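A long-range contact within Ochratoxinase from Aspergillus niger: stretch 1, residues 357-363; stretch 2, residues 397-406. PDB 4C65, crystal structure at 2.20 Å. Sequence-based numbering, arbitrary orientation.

Stretch 1, residues 357-363: TPLEAIK
Stretch 2 (397-406) NPLEDIKVFQ

Residues 358-363 form the first turns of a helix that continues beyond the stretch, with phi/psi near -60/-40. Thr357 (-73/155, chi1 p) is its N-cap: Glu360 N donates to Thr357 OG1 (3.0 Å), and Thr357 N donates back to Glu360 OE1 (3.1 Å), Glu360 being m, t. Backbone bonds Ala361 N to Thr357 O (2.9 Å) and Ile362 N to Pro358 O (3.0 Å) follow. Stretch 2 is more irregular. Residues 398-400 have helical phi/psi, Asp401 is extended (-158/106), and 404-406 form a 3-10 segment. Asn397 OD1 accepts from Leu399 N (3.0 Å), and Asp401 OD1 from Lys403 N (3.2 Å), each bracing a local turn.

The stretches come closest in register at Pro358 and Leu399, whose CA atoms lie 5.2 Å apart. No hydrogen bond crosses; 313 Å² is buried, largely by apolar packing. Pro358 CG rests 3.6 Å from Leu399 O. Leu399 (m, t) leaves its backbone sideways, yet its CD2 reaches Leu359 CD1 (t, p) and Ile362 CD1, both at 3.9 Å. Ile402 (t, p) directs CD1 to Pro358 CB (4.0 Å) and Ala361 CB (4.2 Å). Ile362 (m, t) extends CD1 to Pro398 CG (3.9 Å) and to the edge of the Phe405 ring (chi1 m), 4.1 Å from CZ.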

ATOM      1  N   THR A 357      29.562  39.179  30.617  1.00 24.75           N
ATOM      2  CA  THR A 357      30.506  38.904  31.699  1.00 25.16           C
ATOM      3  C   THR A 357      30.498  37.400  31.912  1.00 23.88           C
ATOM      4  O   THR A 357      29.530  36.730  31.557  1.00 22.56           O
ATOM      5  CB  THR A 357      30.113  39.595  33.025  1.00 25.56           C
ATOM      6  OG1 THR A 357      28.804  39.166  33.410  1.00 24.46           O
ATOM      7  CG2 THR A 357      30.126  41.116  32.888  1.00 26.83           C
ATOM      8  N   PRO A 358      31.587  36.855  32.450  1.00 24.38           N
ATOM      9  CA  PRO A 358      31.539  35.447  32.790  1.00 23.40           C
ATOM     10  C   PRO A 358      30.324  35.089  33.652  1.00 22.49           C
ATOM     11  O   PRO A 358      29.727  34.039  33.464  1.00 21.00           O
ATOM     12  CB  PRO A 358      32.850  35.233  33.543  1.00 24.35           C
ATOM     13  CG  PRO A 358      33.789  36.235  32.945  1.00 25.82           C
ATOM     14  CD  PRO A 358      32.936  37.429  32.631  1.00 25.97           C
ATOM     15  N   LEU A 359      29.968  35.969  34.586  1.00 23.38           N
ATOM     16  CA  LEU A 359      28.816  35.726  35.458  1.00 22.98           C
ATOM     17  C   LEU A 359      27.496  35.693  34.667  1.00 22.42           C
ATOM     18  O   LEU A 359      26.624  34.859  34.935  1.00 21.33           O
ATOM     19  CB  LEU A 359      28.748  36.776  36.565  1.00 24.03           C
ATOM     20  CG  LEU A 359      27.783  36.514  37.718  1.00 23.63           C
ATOM     21  CD1 LEU A 359      28.147  35.248  38.469  1.00 23.18           C
ATOM     22  CD2 LEU A 359      27.819  37.703  38.644  1.00 25.05           C
ATOM     23  N   GLU A 360      27.360  36.584  33.685  1.00 23.41           N
ATOM     24  CA  GLU A 360      26.178  36.570  32.803  1.00 23.02           C
ATOM     25  C   GLU A 360      26.139  35.334  31.921  1.00 21.78           C
ATOM     26  O   GLU A 360      25.070  34.762  31.691  1.00 21.51           O
ATOM     27  CB  GLU A 360      26.145  37.814  31.936  1.00 24.11           C
ATOM     28  CG  GLU A 360      25.733  39.075  32.685  1.00 25.48           C
ATOM     29  CD  GLU A 360      26.110  40.351  31.930  1.00 27.31           C
ATOM     30  OE1 GLU A 360      26.734  40.302  30.856  1.00 27.91           O
ATOM     31  OE2 GLU A 360      25.820  41.446  32.434  1.00 29.51           O
ATOM     32  N   ALA A 361      27.305  34.918  31.438  1.00 21.64           N
ATOM     33  CA  ALA A 361      27.413  33.715  30.623  1.00 20.61           C
ATOM     34  C   ALA A 361      26.936  32.495  31.391  1.00 19.45           C
ATOM     35  O   ALA A 361      26.181  31.671  30.865  1.00 18.11           O
ATOM     36  CB  ALA A 361      28.843  33.512  30.158  1.00 21.26           C
ATOM     37  N   ILE A 362      27.359  32.402  32.637  1.00 19.76           N
ATOM     38  CA  ILE A 362      26.935  31.309  33.505  1.00 19.27           C
ATOM     39  C   ILE A 362      25.437  31.336  33.762  1.00 18.66           C
ATOM     40  O   ILE A 362      24.799  30.295  33.767  1.00 18.02           O
ATOM     41  CB  ILE A 362      27.737  31.302  34.819  1.00 20.14           C
ATOM     42  CG1 ILE A 362      29.161  30.786  34.528  1.00 20.52           C
ATOM     43  CG2 ILE A 362      27.062  30.432  35.879  1.00 19.70           C
ATOM     44  CD1 ILE A 362      30.130  30.913  35.681  1.00 21.56           C
ATOM     45  N   LYS A 363      24.878  32.532  33.920  1.00 19.54           N
ATOM     46  CA  LYS A 363      23.430  32.726  34.093  1.00 19.10           C
ATOM     47  C   LYS A 363      22.659  32.199  32.885  1.00 17.80           C
ATOM     48  O   LYS A 363      21.644  31.517  33.009  1.00 16.96           O
ATOM     49  CB  LYS A 363      23.150  34.212  34.277  1.00 20.54           C
ATOM     50  CG  LYS A 363      21.694  34.545  34.511  1.00 20.91           C
ATOM     51  CD  LYS A 363      21.350  36.013  34.393  1.00 22.37           C
ATOM     52  CE  LYS A 363      19.939  36.167  34.759  1.00 22.53           C
ATOM     53  NZ  LYS A 363      19.508  37.368  35.506  1.00 23.85           N
ATOM     54  N   ASN A 397      38.054  28.912  39.589  1.00 32.64           N
ATOM     55  CA  ASN A 397      37.010  29.923  39.495  1.00 31.07           C
ATOM     56  C   ASN A 397      36.762  30.322  38.039  1.00 30.03           C
ATOM     57  O   ASN A 397      37.597  30.981  37.430  1.00 30.11           O
ATOM     58  CB  ASN A 397      37.410  31.147  40.315  1.00 32.25           C
ATOM     59  CG  ASN A 397      36.374  32.237  40.284  1.00 31.93           C
ATOM     60  OD1 ASN A 397      35.283  32.077  39.736  1.00 30.66           O
ATOM     61  ND2 ASN A 397      36.727  33.376  40.822  1.00 33.31           N
ATOM     62  N   PRO A 398      35.608  29.912  37.483  1.00 28.42           N
ATOM     63  CA  PRO A 398      35.323  30.193  36.095  1.00 27.78           C
ATOM     64  C   PRO A 398      35.123  31.683  35.802  1.00 28.45           C
ATOM     65  O   PRO A 398      35.242  32.089  34.658  1.00 28.32           O
ATOM     66  CB  PRO A 398      34.052  29.393  35.839  1.00 26.31           C
ATOM     67  CG  PRO A 398      33.370  29.352  37.159  1.00 26.01           C
ATOM     68  CD  PRO A 398      34.471  29.255  38.163  1.00 27.35           C
ATOM     69  N   LEU A 399      34.848  32.486  36.829  1.00 29.03           N
ATOM     70  CA  LEU A 399      34.656  33.923  36.658  1.00 29.96           C
ATOM     71  C   LEU A 399      35.963  34.623  36.322  1.00 32.19           C
ATOM     72  O   LEU A 399      35.935  35.709  35.755  1.00 32.41           O
ATOM     73  CB  LEU A 399      34.051  34.540  37.920  1.00 29.99           C
ATOM     74  CG  LEU A 399      32.750  33.917  38.409  1.00 28.60           C
ATOM     75  CD1 LEU A 399      32.319  34.570  39.702  1.00 29.15           C
ATOM     76  CD2 LEU A 399      31.663  34.043  37.360  1.00 27.65           C
ATOM     77  N   GLU A 400      37.088  33.989  36.673  1.00 34.44           N
ATOM     78  CA  GLU A 400      38.439  34.483  36.312  1.00 37.73           C
ATOM     79  C   GLU A 400      38.802  34.017  34.932  1.00 36.85           C
ATOM     80  O   GLU A 400      39.629  34.638  34.298  1.00 38.56           O
ATOM     81  CB  GLU A 400      39.592  33.888  37.173  1.00 40.92           C
ATOM     82  CG  GLU A 400      40.583  34.844  37.804  1.00 45.23           C
ATOM     83  CD  GLU A 400      40.218  35.034  39.235  1.00 47.95           C
ATOM     84  OE1 GLU A 400      40.339  34.031  39.980  1.00 48.86           O
ATOM     85  OE2 GLU A 400      39.780  36.132  39.611  1.00 51.07           O
ATOM     86  N   ASP A 401      38.250  32.886  34.495  1.00 34.82           N
ATOM     87  CA  ASP A 401      38.537  32.332  33.168  1.00 33.73           C
ATOM     88  C   ASP A 401      37.415  31.400  32.742  1.00 31.12           C
ATOM     89  O   ASP A 401      37.308  30.262  33.220  1.00 30.01           O
ATOM     90  CB  ASP A 401      39.883  31.595  33.175  1.00 35.04           C
ATOM     91  CG  ASP A 401      40.292  31.071  31.796  1.00 35.53           C
ATOM     92  OD1 ASP A 401      39.702  31.462  30.760  1.00 34.99           O
ATOM     93  OD2 ASP A 401      41.238  30.254  31.755  1.00 36.61           O
ATOM     94  N   ILE A 402      36.601  31.868  31.802  1.00 29.72           N
ATOM     95  CA  ILE A 402      35.457  31.099  31.329  1.00 28.04           C
ATOM     96  C   ILE A 402      35.846  29.798  30.597  1.00 27.36           C
ATOM     97  O   ILE A 402      35.045  28.880  30.498  1.00 25.72           O
ATOM     98  CB  ILE A 402      34.531  31.973  30.459  1.00 27.72           C
ATOM     99  CG1 ILE A 402      33.111  31.406  30.428  1.00 26.29           C
ATOM    100  CG2 ILE A 402      35.089  32.169  29.055  1.00 28.49           C
ATOM    101  CD1 ILE A 402      32.317  31.694  31.693  1.00 26.01           C
ATOM    102  N   LYS A 403      37.084  29.716  30.125  1.00 28.61           N
ATOM    103  CA  LYS A 403      37.584  28.516  29.460  1.00 29.14           C
ATOM    104  C   LYS A 403      37.833  27.340  30.409  1.00 29.14           C
ATOM    105  O   LYS A 403      38.179  26.249  29.968  1.00 28.92           O
ATOM    106  CB  LYS A 403      38.893  28.819  28.732  1.00 30.96           C
ATOM    107  CG  LYS A 403      38.768  29.840  27.631  1.00 31.55           C
ATOM    108  CD  LYS A 403      40.092  29.992  26.902  1.00 33.67           C
ATOM    109  CE  LYS A 403      40.042  31.193  26.003  1.00 34.83           C
ATOM    110  NZ  LYS A 403      41.385  31.501  25.473  1.00 37.10           N
ATOM    111  N   VAL A 404      37.720  27.576  31.710  1.00 29.47           N
ATOM    112  CA  VAL A 404      37.921  26.512  32.689  1.00 29.52           C
ATOM    113  C   VAL A 404      36.996  25.320  32.411  1.00 28.00           C
ATOM    114  O   VAL A 404      37.409  24.162  32.533  1.00 28.21           O
ATOM    115  CB  VAL A 404      37.730  27.055  34.124  1.00 30.10           C
ATOM    116  CG1 VAL A 404      37.567  25.918  35.114  1.00 29.91           C
ATOM    117  CG2 VAL A 404      38.940  27.905  34.524  1.00 31.70           C
ATOM    118  N   PHE A 405      35.771  25.615  31.977  1.00 26.36           N
ATOM    119  CA  PHE A 405      34.795  24.585  31.642  1.00 25.08           C
ATOM    120  C   PHE A 405      35.238  23.647  30.509  1.00 26.19           C
ATOM    121  O   PHE A 405      34.690  22.570  30.344  1.00 25.36           O
ATOM    122  CB  PHE A 405      33.478  25.225  31.249  1.00 23.51           C
ATOM    123  CG  PHE A 405      32.805  25.957  32.357  1.00 22.55           C
ATOM    124  CD1 PHE A 405      32.247  25.273  33.416  1.00 21.72           C
ATOM    125  CD2 PHE A 405      32.698  27.332  32.325  1.00 22.61           C
ATOM    126  CE1 PHE A 405      31.606  25.947  34.441  1.00 21.27           C
ATOM    127  CE2 PHE A 405      32.064  28.019  33.346  1.00 22.39           C
ATOM    128  CZ  PHE A 405      31.522  27.326  34.408  1.00 21.61           C
ATOM    129  N   GLN A 406      36.233  24.049  29.733  1.00 28.51           N
ATOM    130  CA  GLN A 406      36.726  23.212  28.643  1.00 30.28           C
ATOM    131  C   GLN A 406      37.691  22.113  29.094  1.00 32.56           C
ATOM    132  O   GLN A 406      38.101  21.301  28.267  1.00 33.32           O
ATOM    133  CB  GLN A 406      37.365  24.077  27.551  1.00 30.78           C
ATOM    134  CG  GLN A 406      36.326  24.892  26.788  1.00 29.83           C
ATOM    135  CD  GLN A 406      36.958  25.959  25.943  1.00 31.14           C
ATOM    136  OE1 GLN A 406      37.925  25.703  25.232  1.00 32.64           O
ATOM    137  NE2 GLN A 406      36.440  27.170  26.029  1.00 30.94           N
TER